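Botulinum neurotoxin type C1 (Clostridium botulinum, PDB 3R4S) binds gangliosides through its heavy-chain receptor-binding region, an interaction with two ganglioside molecules on which entry of the neurotoxin into cells depends. Local coordinates at residues Asn115-Thr120 with Met160-Asn165; Asp212-Ala217 with Asn230-Thr235; Asn267-Val272 with Asn315-Asn320. All blocks are in the same frame, centred on the assembly; numbering follows the deposited sequence.

Contact 1: residues Asn115-Thr120 with Met160-Asn165; sequences NFLVFT and MKIYIN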
loop_
_atom_site.group_PDB
_atom_site.type_symbol
_atom_site.label_atom_id
_atom_site.label_comp_id
_atom_site.label_asym_id
_atom_site.label_seq_id
_atom_site.Cartn_x
_atom_site.Cartn_y
_atom_site.Cartn_z
ATOM N N ASN A 115 -15.672 -3.059 5.059
ATOM C CA ASN A 115 -14.650 -2.441 4.218
ATOM C C ASN A 115 -14.540 -0.929 4.428
ATOM O O ASN A 115 -14.040 -0.213 3.553
ATOM C CB ASN A 115 -14.898 -2.770 2.735
ATOM C CG ASN A 115 -16.244 -2.270 2.244
ATOM O OD1 ASN A 115 -17.271 -2.519 2.870
ATOM N ND2 ASN A 115 -16.241 -1.539 1.131
ATOM N N PHE A 116 -14.993 -0.456 5.595
ATOM C CA PHE A 116 -15.047 0.976 5.907
ATOM C C PHE A 116 -14.068 1.369 7.011
ATOM O O PHE A 116 -13.907 0.647 7.991
ATOM C CB PHE A 116 -16.445 1.396 6.401
ATOM C CG PHE A 116 -17.537 1.242 5.383
ATOM C CD1 PHE A 116 -17.890 2.297 4.562
ATOM C CD2 PHE A 116 -18.231 0.051 5.272
ATOM C CE1 PHE A 116 -18.910 2.166 3.630
ATOM C CE2 PHE A 116 -19.252 -0.092 4.333
ATOM C CZ PHE A 116 -19.589 0.965 3.513
ATOM N N LEU A 117 -13.425 2.523 6.847
ATOM C CA LEU A 117 -12.768 3.189 7.963
ATOM C C LEU A 117 -13.581 4.445 8.248
ATOM O O LEU A 117 -13.849 5.239 7.343
ATOM C CB LEU A 117 -11.300 3.517 7.674
ATOM C CG LEU A 117 -10.590 4.290 8.807
ATOM C CD1 LEU A 117 -9.161 3.840 8.992
ATOM C CD2 LEU A 117 -10.620 5.788 8.549
ATOM N N VAL A 118 -13.996 4.605 9.503
ATOM C CA VAL A 118 -14.958 5.639 9.860
ATOM C C VAL A 118 -14.379 6.662 10.839
ATOM O O VAL A 118 -13.814 6.289 11.868
ATOM C CB VAL A 118 -16.203 5.004 10.501
ATOM C CG1 VAL A 118 -17.263 6.049 10.756
ATOM C CG2 VAL A 118 -16.765 3.894 9.593
ATOM N N PHE A 119 -14.513 7.943 10.516
ATOM C CA PHE A 119 -14.202 9.011 11.464
ATOM C C PHE A 119 -15.494 9.565 12.023
ATOM O O PHE A 119 -16.423 9.846 11.273
ATOM C CB PHE A 119 -13.411 10.148 10.808
ATOM C CG PHE A 119 -13.182 11.316 11.728
ATOM C CD1 PHE A 119 -12.169 11.278 12.682
ATOM C CD2 PHE A 119 -13.988 12.443 11.649
ATOM C CE1 PHE A 119 -11.954 12.356 13.552
ATOM C CE2 PHE A 119 -13.790 13.522 12.509
ATOM C CZ PHE A 119 -12.772 13.473 13.470
ATOM N N THR A 120 -15.551 9.725 13.338
ATOM C CA THR A 120 -16.774 10.174 13.992
ATOM C C THR A 120 -16.542 11.332 14.957
ATOM O O THR A 120 -15.638 11.279 15.804
ATOM C CB THR A 120 -17.410 9.039 14.794
ATOM O OG1 THR A 120 -17.597 7.903 13.942
ATOM C CG2 THR A 120 -18.750 9.479 15.362
ATOM N N MET A 160 -16.596 18.505 7.258
ATOM C CA MET A 160 -15.658 17.506 7.748
ATOM C C MET A 160 -15.320 16.637 6.547
ATOM O O MET A 160 -16.204 16.278 5.745
ATOM C CB MET A 160 -16.238 16.686 8.910
ATOM C CG MET A 160 -17.446 15.824 8.555
ATOM S SD MET A 160 -18.120 14.974 10.011
ATOM C CE MET A 160 -16.626 14.311 10.694
ATOM N N LYS A 161 -14.034 16.353 6.387
ATOM C CA LYS A 161 -13.558 15.692 5.180
ATOM C C LYS A 161 -12.600 14.573 5.543
ATOM O O LYS A 161 -11.893 14.638 6.555
ATOM C CB LYS A 161 -12.841 16.694 4.271
ATOM C CG LYS A 161 -13.703 17.872 3.828
ATOM C CD LYS A 161 -12.903 18.839 2.968
ATOM C CE LYS A 161 -13.443 20.247 3.122
ATOM N NZ LYS A 161 -12.529 21.281 2.544
ATOM N N ILE A 162 -12.569 13.541 4.716
ATOM C CA ILE A 162 -11.543 12.536 4.862
ATOM C C ILE A 162 -10.876 12.323 3.512
ATOM O O ILE A 162 -11.548 12.244 2.482
ATOM C CB ILE A 162 -12.069 11.221 5.489
ATOM C CG1 ILE A 162 -10.928 10.204 5.595
ATOM C CG2 ILE A 162 -13.217 10.632 4.656
ATOM C CD1 ILE A 162 -11.250 9.052 6.536
ATOM N N TYR A 163 -9.546 12.299 3.532
ATOM C CA TYR A 163 -8.737 12.025 2.359
ATOM C C TYR A 163 -7.975 10.715 2.531
ATOM O O TYR A 163 -7.617 10.330 3.642
ATOM C CB TYR A 163 -7.697 13.125 2.158
ATOM C CG TYR A 163 -8.203 14.549 2.025
ATOM C CD1 TYR A 163 -8.014 15.263 0.842
ATOM C CD2 TYR A 163 -8.813 15.198 3.087
ATOM C CE1 TYR A 163 -8.444 16.587 0.712
ATOM C CE2 TYR A 163 -9.255 16.524 2.965
ATOM C CZ TYR A 163 -9.061 17.207 1.780
ATOM O OH TYR A 163 -9.486 18.515 1.657
ATOM N N ILE A 164 -7.699 10.053 1.416
ATOM C CA ILE A 164 -6.917 8.831 1.424
ATOM C C ILE A 164 -5.826 9.028 0.378
ATOM O O ILE A 164 -6.110 9.389 -0.764
ATOM C CB ILE A 164 -7.796 7.603 1.102
ATOM C CG1 ILE A 164 -8.920 7.481 2.131
ATOM C CG2 ILE A 164 -6.967 6.310 1.053
ATOM C CD1 ILE A 164 -8.427 7.192 3.552
ATOM N N ASN A 165 -4.576 8.859 0.797
ATOM C CA ASN A 165 -3.435 9.089 -0.071
ATOM C C ASN A 165 -3.532 10.419 -0.808
ATOM O O ASN A 165 -3.255 10.508 -2.004
ATOM C CB ASN A 165 -3.262 7.908 -1.031
ATOM C CG ASN A 165 -3.067 6.593 -0.291
ATOM O OD1 ASN A 165 -2.391 6.551 0.747
ATOM N ND2 ASN A 165 -3.649 5.508 -0.821
#

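Contact 2: residues Asp212-Ala217 with Asn230-Thr235; sequences DFYIFA and NSLQYT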
loop_
_atom_site.group_PDB
_atom_site.type_symbol
_atom_site.label_atom_id
_atom_site.label_comp_id
_atom_site.label_asym_id
_atom_site.label_seq_id
_atom_site.Cartn_x
_atom_site.Cartn_y
_atom_site.Cartn_z
ATOM N N ASP A 212 3.647 8.139 12.219
ATOM C CA ASP A 212 3.477 9.570 11.991
ATOM C C ASP A 212 2.033 10.058 12.144
ATOM O O ASP A 212 1.414 10.531 11.186
ATOM C CB ASP A 212 4.087 9.977 10.651
ATOM C CG ASP A 212 5.602 9.754 10.618
ATOM O OD1 ASP A 212 6.276 10.074 11.626
ATOM O OD2 ASP A 212 6.117 9.250 9.596
ATOM N N PHE A 213 1.521 9.937 13.366
ATOM C CA PHE A 213 0.182 10.405 13.707
ATOM C C PHE A 213 0.303 11.856 14.169
ATOM O O PHE A 213 0.851 12.137 15.241
ATOM C CB PHE A 213 -0.456 9.514 14.795
ATOM C CG PHE A 213 -1.826 9.959 15.215
ATOM C CD1 PHE A 213 -2.965 9.377 14.663
ATOM C CD2 PHE A 213 -1.980 10.974 16.153
ATOM C CE1 PHE A 213 -4.233 9.800 15.050
ATOM C CE2 PHE A 213 -3.241 11.405 16.544
ATOM C CZ PHE A 213 -4.367 10.823 15.987
ATOM N N TYR A 214 -0.179 12.773 13.334
ATOM C CA TYR A 214 -0.082 14.195 13.602
ATOM C C TYR A 214 -1.469 14.786 13.804
ATOM O O TYR A 214 -2.445 14.296 13.236
ATOM C CB TYR A 214 0.556 14.908 12.403
ATOM C CG TYR A 214 1.946 14.439 12.031
ATOM C CD1 TYR A 214 2.714 13.674 12.906
ATOM C CD2 TYR A 214 2.502 14.804 10.807
ATOM C CE1 TYR A 214 4.011 13.256 12.547
ATOM C CE2 TYR A 214 3.789 14.397 10.438
ATOM C CZ TYR A 214 4.535 13.634 11.308
ATOM O OH TYR A 214 5.800 13.250 10.920
ATOM N N ILE A 215 -1.547 15.854 14.587
ATOM C CA ILE A 215 -2.748 16.689 14.648
ATOM C C ILE A 215 -2.346 18.146 14.429
ATOM O O ILE A 215 -1.327 18.592 14.966
ATOM C CB ILE A 215 -3.485 16.540 15.992
ATOM C CG1 ILE A 215 -4.023 15.114 16.133
ATOM C CG2 ILE A 215 -4.614 17.573 16.120
ATOM C CD1 ILE A 215 -4.805 14.894 17.401
ATOM N N PHE A 216 -3.121 18.862 13.611
ATOM C CA PHE A 216 -2.852 20.260 13.290
ATOM C C PHE A 216 -4.036 21.090 13.743
ATOM O O PHE A 216 -5.176 20.640 13.627
ATOM C CB PHE A 216 -2.689 20.471 11.777
ATOM C CG PHE A 216 -1.565 19.694 11.167
ATOM C CD1 PHE A 216 -0.341 20.308 10.917
ATOM C CD2 PHE A 216 -1.730 18.345 10.832
ATOM C CE1 PHE A 216 0.708 19.593 10.346
ATOM C CE2 PHE A 216 -0.691 17.622 10.259
ATOM C CZ PHE A 216 0.542 18.250 10.016
ATOM N N ALA A 217 -3.770 22.307 14.220
ATOM C CA ALA A 217 -4.831 23.192 14.703
ATOM C C ALA A 217 -5.414 24.054 13.590
ATOM O O ALA A 217 -6.019 25.088 13.858
ATOM C CB ALA A 217 -4.331 24.075 15.860
ATOM N N ASN A 230 3.431 13.495 0.451
ATOM C CA ASN A 230 4.694 13.219 -0.224
ATOM C C ASN A 230 5.925 13.416 0.653
ATOM O O ASN A 230 6.922 12.733 0.481
ATOM C CB ASN A 230 4.785 14.022 -1.521
ATOM C CG ASN A 230 3.807 13.523 -2.557
ATOM O OD1 ASN A 230 3.011 14.283 -3.114
ATOM N ND2 ASN A 230 3.838 12.220 -2.797
ATOM N N SER A 231 5.849 14.327 1.615
ATOM C CA SER A 231 6.970 14.548 2.520
ATOM C C SER A 231 7.206 13.369 3.469
ATOM O O SER A 231 8.226 13.305 4.149
ATOM C CB SER A 231 6.752 15.828 3.336
ATOM O OG SER A 231 5.944 15.571 4.471
ATOM N N LEU A 232 6.265 12.435 3.524
ATOM C CA LEU A 232 6.398 11.317 4.452
ATOM C C LEU A 232 6.755 10.005 3.748
ATOM O O LEU A 232 6.687 8.931 4.349
ATOM C CB LEU A 232 5.120 11.158 5.290
ATOM C CG LEU A 232 4.859 12.314 6.261
ATOM C CD1 LEU A 232 3.423 12.310 6.755
ATOM C CD2 LEU A 232 5.855 12.301 7.441
ATOM N N GLN A 233 7.141 10.091 2.478
ATOM C CA GLN A 233 7.543 8.900 1.731
ATOM C C GLN A 233 8.819 9.136 0.952
ATOM O O GLN A 233 9.121 10.267 0.572
ATOM C CB GLN A 233 6.498 8.512 0.688
ATOM C CG GLN A 233 5.067 8.749 1.057
ATOM C CD GLN A 233 4.153 8.568 -0.143
ATOM O OE1 GLN A 233 3.619 9.540 -0.689
ATOM N NE2 GLN A 233 3.993 7.330 -0.575
ATOM N N TYR A 234 9.533 8.044 0.688
ATOM C CA TYR A 234 10.573 8.014 -0.326
ATOM C C TYR A 234 9.959 7.517 -1.632
ATOM O O TYR A 234 9.880 6.309 -1.874
ATOM C CB TYR A 234 11.695 7.084 0.116
ATOM C CG TYR A 234 12.427 7.580 1.344
ATOM C CD1 TYR A 234 13.459 8.505 1.231
ATOM C CD2 TYR A 234 12.090 7.125 2.615
ATOM C CE1 TYR A 234 14.144 8.966 2.351
ATOM C CE2 TYR A 234 12.769 7.579 3.742
ATOM C CZ TYR A 234 13.799 8.499 3.598
ATOM O OH TYR A 234 14.484 8.962 4.696
ATOM N N THR A 235 9.513 8.447 -2.469
ATOM C CA THR A 235 8.752 8.083 -3.653
ATOM C C THR A 235 9.555 7.334 -4.711
ATOM O O THR A 235 8.976 6.775 -5.636
ATOM C CB THR A 235 8.088 9.310 -4.306
ATOM O OG1 THR A 235 9.094 10.261 -4.667
ATOM C CG2 THR A 235 7.077 9.958 -3.342
#

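Contact 3: residues Asn267-Val272 with Asn315-Asn320; sequences NSRQIV and NNKAYN. With SLB (N-acetyl-beta-neuraminic acid), chain C; SIA (N-acetyl-alpha-neuraminic acid), chain D.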
loop_
_atom_site.group_PDB
_atom_site.type_symbol
_atom_site.label_atom_id
_atom_site.label_comp_id
_atom_site.label_asym_id
_atom_site.label_seq_id
_atom_site.Cartn_x
_atom_site.Cartn_y
_atom_site.Cartn_z
ATOM N N ASN A 267 5.064 -23.170 -18.920
ATOM C CA ASN A 267 4.761 -24.250 -19.822
ATOM C C ASN A 267 5.723 -24.225 -20.998
ATOM O O ASN A 267 5.654 -23.338 -21.844
ATOM C CB ASN A 267 3.336 -24.080 -20.314
ATOM C CG ASN A 267 2.674 -25.382 -20.599
ATOM O OD1 ASN A 267 3.099 -26.125 -21.489
ATOM N ND2 ASN A 267 1.624 -25.686 -19.839
ATOM N N SER A 268 6.625 -25.199 -21.037
ATOM C CA SER A 268 7.640 -25.259 -22.072
ATOM C C SER A 268 8.453 -23.993 -22.047
ATOM O O SER A 268 8.793 -23.457 -23.090
ATOM C CB SER A 268 7.021 -25.443 -23.460
ATOM O OG SER A 268 6.326 -26.671 -23.548
ATOM N N ARG A 269 8.754 -23.522 -20.841
ATOM C CA ARG A 269 9.595 -22.350 -20.646
ATOM C C ARG A 269 8.946 -21.042 -21.093
ATOM O O ARG A 269 9.604 -19.996 -21.131
ATOM C CB ARG A 269 10.947 -22.529 -21.325
ATOM C CG ARG A 269 11.825 -23.560 -20.647
ATOM C CD ARG A 269 13.136 -23.688 -21.387
ATOM N NE ARG A 269 14.030 -24.627 -20.725
ATOM C CZ ARG A 269 15.333 -24.695 -20.966
ATOM N NH1 ARG A 269 15.887 -23.871 -21.851
ATOM N NH2 ARG A 269 16.082 -25.578 -20.318
ATOM N N GLN A 270 7.663 -21.107 -21.436
ATOM C CA GLN A 270 6.879 -19.904 -21.667
ATOM C C GLN A 270 6.050 -19.623 -20.418
ATOM O O GLN A 270 5.268 -20.469 -19.982
ATOM C CB GLN A 270 5.953 -20.065 -22.868
ATOM C CG GLN A 270 5.038 -18.857 -23.099
ATOM C CD GLN A 270 5.816 -17.544 -23.113
ATOM O OE1 GLN A 270 5.531 -16.621 -22.339
ATOM N NE2 GLN A 270 6.817 -17.465 -23.974
ATOM N N ILE A 271 6.227 -18.442 -19.830
ATOM C CA ILE A 271 5.382 -18.044 -18.702
ATOM C C ILE A 271 3.964 -17.817 -19.183
ATOM O O ILE A 271 3.744 -17.232 -20.249
ATOM C CB ILE A 271 5.892 -16.774 -18.021
ATOM C CG1 ILE A 271 7.283 -17.026 -17.444
ATOM C CG2 ILE A 271 4.922 -16.339 -16.925
ATOM C CD1 ILE A 271 7.938 -15.789 -16.873
ATOM N N VAL A 272 3.007 -18.308 -18.405
ATOM C CA VAL A 272 1.596 -18.133 -18.724
ATOM C C VAL A 272 0.839 -17.767 -17.458
ATOM O O VAL A 272 1.286 -18.066 -16.353
ATOM C CB VAL A 272 0.979 -19.422 -19.325
ATOM C CG1 VAL A 272 1.754 -19.850 -20.560
ATOM C CG2 VAL A 272 0.966 -20.546 -18.287
ATOM N N ASN A 315 10.856 -26.721 -10.130
ATOM C CA ASN A 315 11.389 -28.072 -9.947
ATOM C C ASN A 315 12.885 -28.049 -9.658
ATOM O O ASN A 315 13.658 -28.803 -10.255
ATOM C CB ASN A 315 11.084 -28.946 -11.169
ATOM C CG ASN A 315 9.588 -29.143 -11.387
ATOM O OD1 ASN A 315 9.121 -29.260 -12.524
ATOM N ND2 ASN A 315 8.826 -29.168 -10.294
ATOM N N ASN A 316 13.280 -27.161 -8.751
ATOM C CA ASN A 316 14.674 -27.025 -8.320
ATOM C C ASN A 316 15.686 -26.593 -9.379
ATOM O O ASN A 316 16.894 -26.658 -9.156
ATOM C CB ASN A 316 15.142 -28.292 -7.608
ATOM C CG ASN A 316 14.474 -28.470 -6.262
ATOM O OD1 ASN A 316 13.730 -29.427 -6.048
ATOM N ND2 ASN A 316 14.721 -27.532 -5.351
ATOM N N LYS A 317 15.195 -26.140 -10.524
ATOM C CA LYS A 317 16.062 -25.529 -11.524
ATOM C C LYS A 317 15.787 -24.026 -11.542
ATOM O O LYS A 317 14.625 -23.606 -11.533
ATOM C CB LYS A 317 15.786 -26.125 -12.898
ATOM C CG LYS A 317 16.588 -25.481 -14.019
ATOM C CD LYS A 317 17.822 -26.308 -14.372
ATOM C CE LYS A 317 17.434 -27.596 -15.077
ATOM N NZ LYS A 317 16.885 -27.323 -16.438
ATOM N N ALA A 318 16.843 -23.217 -11.562
ATOM C CA ALA A 318 16.692 -21.761 -11.527
ATOM C C ALA A 318 16.830 -21.145 -12.918
ATOM O O ALA A 318 17.825 -21.367 -13.611
ATOM C CB ALA A 318 17.699 -21.140 -10.558
ATOM N N TYR A 319 15.821 -20.374 -13.315
ATOM C CA TYR A 319 15.815 -19.696 -14.608
ATOM C C TYR A 319 15.909 -18.170 -14.478
ATOM O O TYR A 319 15.774 -17.620 -13.390
ATOM C CB TYR A 319 14.517 -20.011 -15.343
ATOM C CG TYR A 319 14.237 -21.480 -15.574
ATOM C CD1 TYR A 319 14.588 -22.096 -16.771
ATOM C CD2 TYR A 319 13.593 -22.242 -14.608
ATOM C CE1 TYR A 319 14.317 -23.438 -16.994
ATOM C CE2 TYR A 319 13.318 -23.580 -14.820
ATOM C CZ TYR A 319 13.682 -24.175 -16.014
ATOM O OH TYR A 319 13.409 -25.505 -16.226
ATOM N N ASN A 320 16.137 -17.502 -15.606
ATOM C CA ASN A 320 15.955 -16.061 -15.722
ATOM C C ASN A 320 14.736 -15.826 -16.595
ATOM O O ASN A 320 14.527 -16.538 -17.579
ATOM C CB ASN A 320 17.142 -15.406 -16.438
ATOM C CG ASN A 320 18.450 -15.558 -15.687
ATOM O OD1 ASN A 320 19.477 -15.892 -16.279
ATOM N ND2 ASN A 320 18.427 -15.293 -14.386
HETATM C C1 SLB C . 3.772 -29.584 -16.027
HETATM C C2 SLB C . 5.112 -28.910 -15.902
HETATM C C3 SLB C . 4.901 -27.459 -15.452
HETATM C C4 SLB C . 6.220 -26.693 -15.437
HETATM C C5 SLB C . 6.830 -26.741 -16.820
HETATM C C6 SLB C . 7.022 -28.200 -17.247
HETATM C C7 SLB C . 7.496 -28.215 -18.693
HETATM C C8 SLB C . 7.957 -29.622 -19.106
HETATM C C9 SLB C . 8.487 -29.643 -20.537
HETATM C C10 SLB C . 8.676 -25.248 -17.444
HETATM C C11 SLB C . 10.085 -24.856 -17.123
HETATM N N5 SLB C . 8.179 -26.212 -16.668
HETATM O O1A SLB C . 3.038 -29.339 -17.014
HETATM O O1B SLB C . 3.433 -30.361 -15.107
HETATM O O2 SLB C . 5.851 -29.616 -14.901
HETATM O O4 SLB C . 6.004 -25.325 -15.076
HETATM O O6 SLB C . 5.817 -28.986 -17.151
HETATM O O7 SLB C . 6.383 -27.776 -19.494
HETATM O O8 SLB C . 8.977 -30.098 -18.215
HETATM O O9 SLB C . 7.371 -29.767 -21.426
HETATM O O10 SLB C . 8.037 -24.718 -18.348
HETATM C C1 SIA D . 21.495 -15.549 -9.340
HETATM C C2 SIA D . 22.992 -15.375 -9.467
HETATM C C3 SIA D . 23.751 -16.518 -8.791
HETATM C C4 SIA D . 23.765 -17.805 -9.597
HETATM C C5 SIA D . 24.139 -17.521 -11.040
HETATM C C6 SIA D . 23.184 -16.471 -11.597
HETATM C C7 SIA D . 23.423 -16.152 -13.070
HETATM C C8 SIA D . 22.447 -15.075 -13.541
HETATM C C9 SIA D . 22.480 -14.938 -15.060
HETATM C C10 SIA D . 24.789 -19.377 -12.448
HETATM C C11 SIA D . 24.373 -20.644 -13.149
HETATM N N5 SIA D . 23.838 -18.752 -11.749
HETATM O O1A SIA D . 20.761 -14.958 -10.177
HETATM O O1B SIA D . 21.033 -16.256 -8.412
HETATM O O2 SIA D . 23.335 -14.138 -8.829
HETATM O O4 SIA D . 24.725 -18.707 -9.040
HETATM O O6 SIA D . 23.322 -15.260 -10.852
HETATM O O7 SIA D . 24.761 -15.665 -13.240
HETATM O O8 SIA D . 21.110 -15.388 -13.103
HETATM O O9 SIA D . 21.814 -16.078 -15.610
HETATM O O10 SIA D . 25.930 -18.941 -12.515
#

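Contact 1: residues Asn115-Thr120 with Met160-Asn165
The Phe119 ring presents its edge to Met160: the methyl carbon CE lies near the plane of the ring, beside the CD2-CE2 bond, and not over a face. The gap from Met160 CE to Phe119 CD2 is 3.4 Å, and CE2 of the same ring is practically as near, so the fit is tight. It is the bend in the thioether that puts the methyl there, for chi3 of Met160 (-48°) folds CE back from the line of the chain. Phe119 reaches the meeting point with CG opposite its own amide nitrogen (chi1 175°), which carries the ring away from its strand into the interior. A flexible methionine suits such a place, since its unbranched chain can adapt its end to a rigid ring.

Two residues back from Phe119 and two on from Met160, branched aliphatics take over. Leu117 CD2 meets Ile162 CD1 at 3.9 Å, an ordinary methyl-to-methyl contact in which the two side chains cross at a slant. Because Leu117 pairs with Ile162 and Phe119 with Met160, the segments run in broadly opposite senses. Strand alternation does the sorting: Leu117, Phe119, Met160 and Ile162 point inward, whereas Val118, Thr120 and Lys161 turn the other way.

All four touching residues are buried, and what joins the segments is apolar packing between two layers. This is the core of the lectin-like beta sandwich (jelly roll) of the N-terminal receptor-binding subdomain. Trp89 extends the apolar layer beside Leu117, Val152 lies against Phe119, and Ile131 against Met160. Strand 116-124 is hydrogen-bonded between strands 108-113 and 127-134 in one sheet, while strand 159-164 lies between strands 148-155 and 167-173 in the facing sheet.

Contact 2: residues Asp212-Ala217 with Asn230-Thr235
Leu232 packs against Asp212 and Tyr214 where the chain leaves the lectin-like jelly roll. Strand 207-216 belongs to one sheet of that sandwich; helix 222-231 follows it, and Leu232 lies in the chain that leads on from it toward the C-terminal trefoil-type half of the receptor-binding region.

The apolar part of the contact rests on one methyl group. Leu232 CD2 approaches the hydroxyl end of Tyr214 obliquely, lying 4.2 Å from the ring carbon Tyr214 CE2, and the two side chains pass alongside each other in opposite directions. Leu232 has CG opposite its carbonyl carbon (chi1 -67°), which directs the branched end at the strand. Leucine fits because it brings a compact apolar end to a buried surface, and Trp83 of strand 77-87 adds a further hydrophobic wall.

Polar bonds hold the surroundings in place. Asp212 OD1 accepts a hydrogen bond from the side-chain amide of Gln17, which ties the carboxylate to the adjacent strand 12-18. The carbonyl oxygen of Leu232 is bound by the guanidinium of Arg211, so the residue just before Asp212 fastens the backbone whose side chain Asp212 touches. Within the other segment, a weak backbone bond of 3.3 Å runs from Gln233 N to Asn230 O.

The Tyr214 ring makes a cation-pi interaction with Lys12. Asp212 O also lies 3.8 Å above one face of that ring, displaced toward the rim. Asp212 has a left-handed backbone conformation, which aspartate tolerates better than most residues.

The closest approaches are to oxygen: Leu232 CD2 is 3.6 Å from Tyr214 OH and 3.7 Å from Asp212 OD2, a methyl in van der Waals contact with both.

Contact 3: residues Asn267-Val272 with Asn315-Asn320
Arg269 N donates to O10, the acetyl oxygen of the bound N-acetyl-beta-neuraminic acid, over 2.9 Å and almost straight at 167°. Ser268 N adds a second bond, 3.0 Å to O7 of the sugar. Both amides belong to a type I' turn, Asn267 to Gln270, whose tight bend turns these N-H groups to the ligand.

Across the contact the extended Arg269 chain brings NE to 3.9 Å from Tyr319 CE1, the guanidinium and ring planes being 75° apart. A tyrosine serves two ends here: its hydroxyl oxygen, OH, also lies 3.5 Å from the acetyl methyl C11 of the same sugar. Lys317 NZ approaches Arg269 NH2, but Glu345 gathers both charges, through a salt bridge to Arg269 and a long, weak ion pair to Lys317.

Asn320 faces the other sugar. An amide, offering donor and acceptor together, suits neighbouring hydroxyls: ND2 donates to O8 of N-acetyl-alpha-neuraminic acid at 3.0 Å and 169°, though the very short OD1 to O9 approach is doubtful.

Turn amides and an aromatic side chain thus form part of one sialic acid pocket on the C-terminal, beta-trefoil half, while Asn320, the next residue after Tyr319, belongs to the second.

Overall arrangement
Contacts 1 and 2 share the jelly-roll half. Their centres are 16 Å apart and their nearest atoms about 7 Å, so they do not touch, yet strand 159-164 of contact 1 and strand 207-216 of contact 2 belong to the same sheet. Contact 1 joins that sheet to its partner; contact 2 joins it to the passage leading to the trefoil half. Contact 3 lies across the chain's centre, 44 Å from contact 1 and 43 Å from contact 2 between centres, and borders both sialic acids. The two packing contacts are therefore remote from the sugar sites: contact 2 comes no nearer to contact 3 than about 25 Å between nearest atoms.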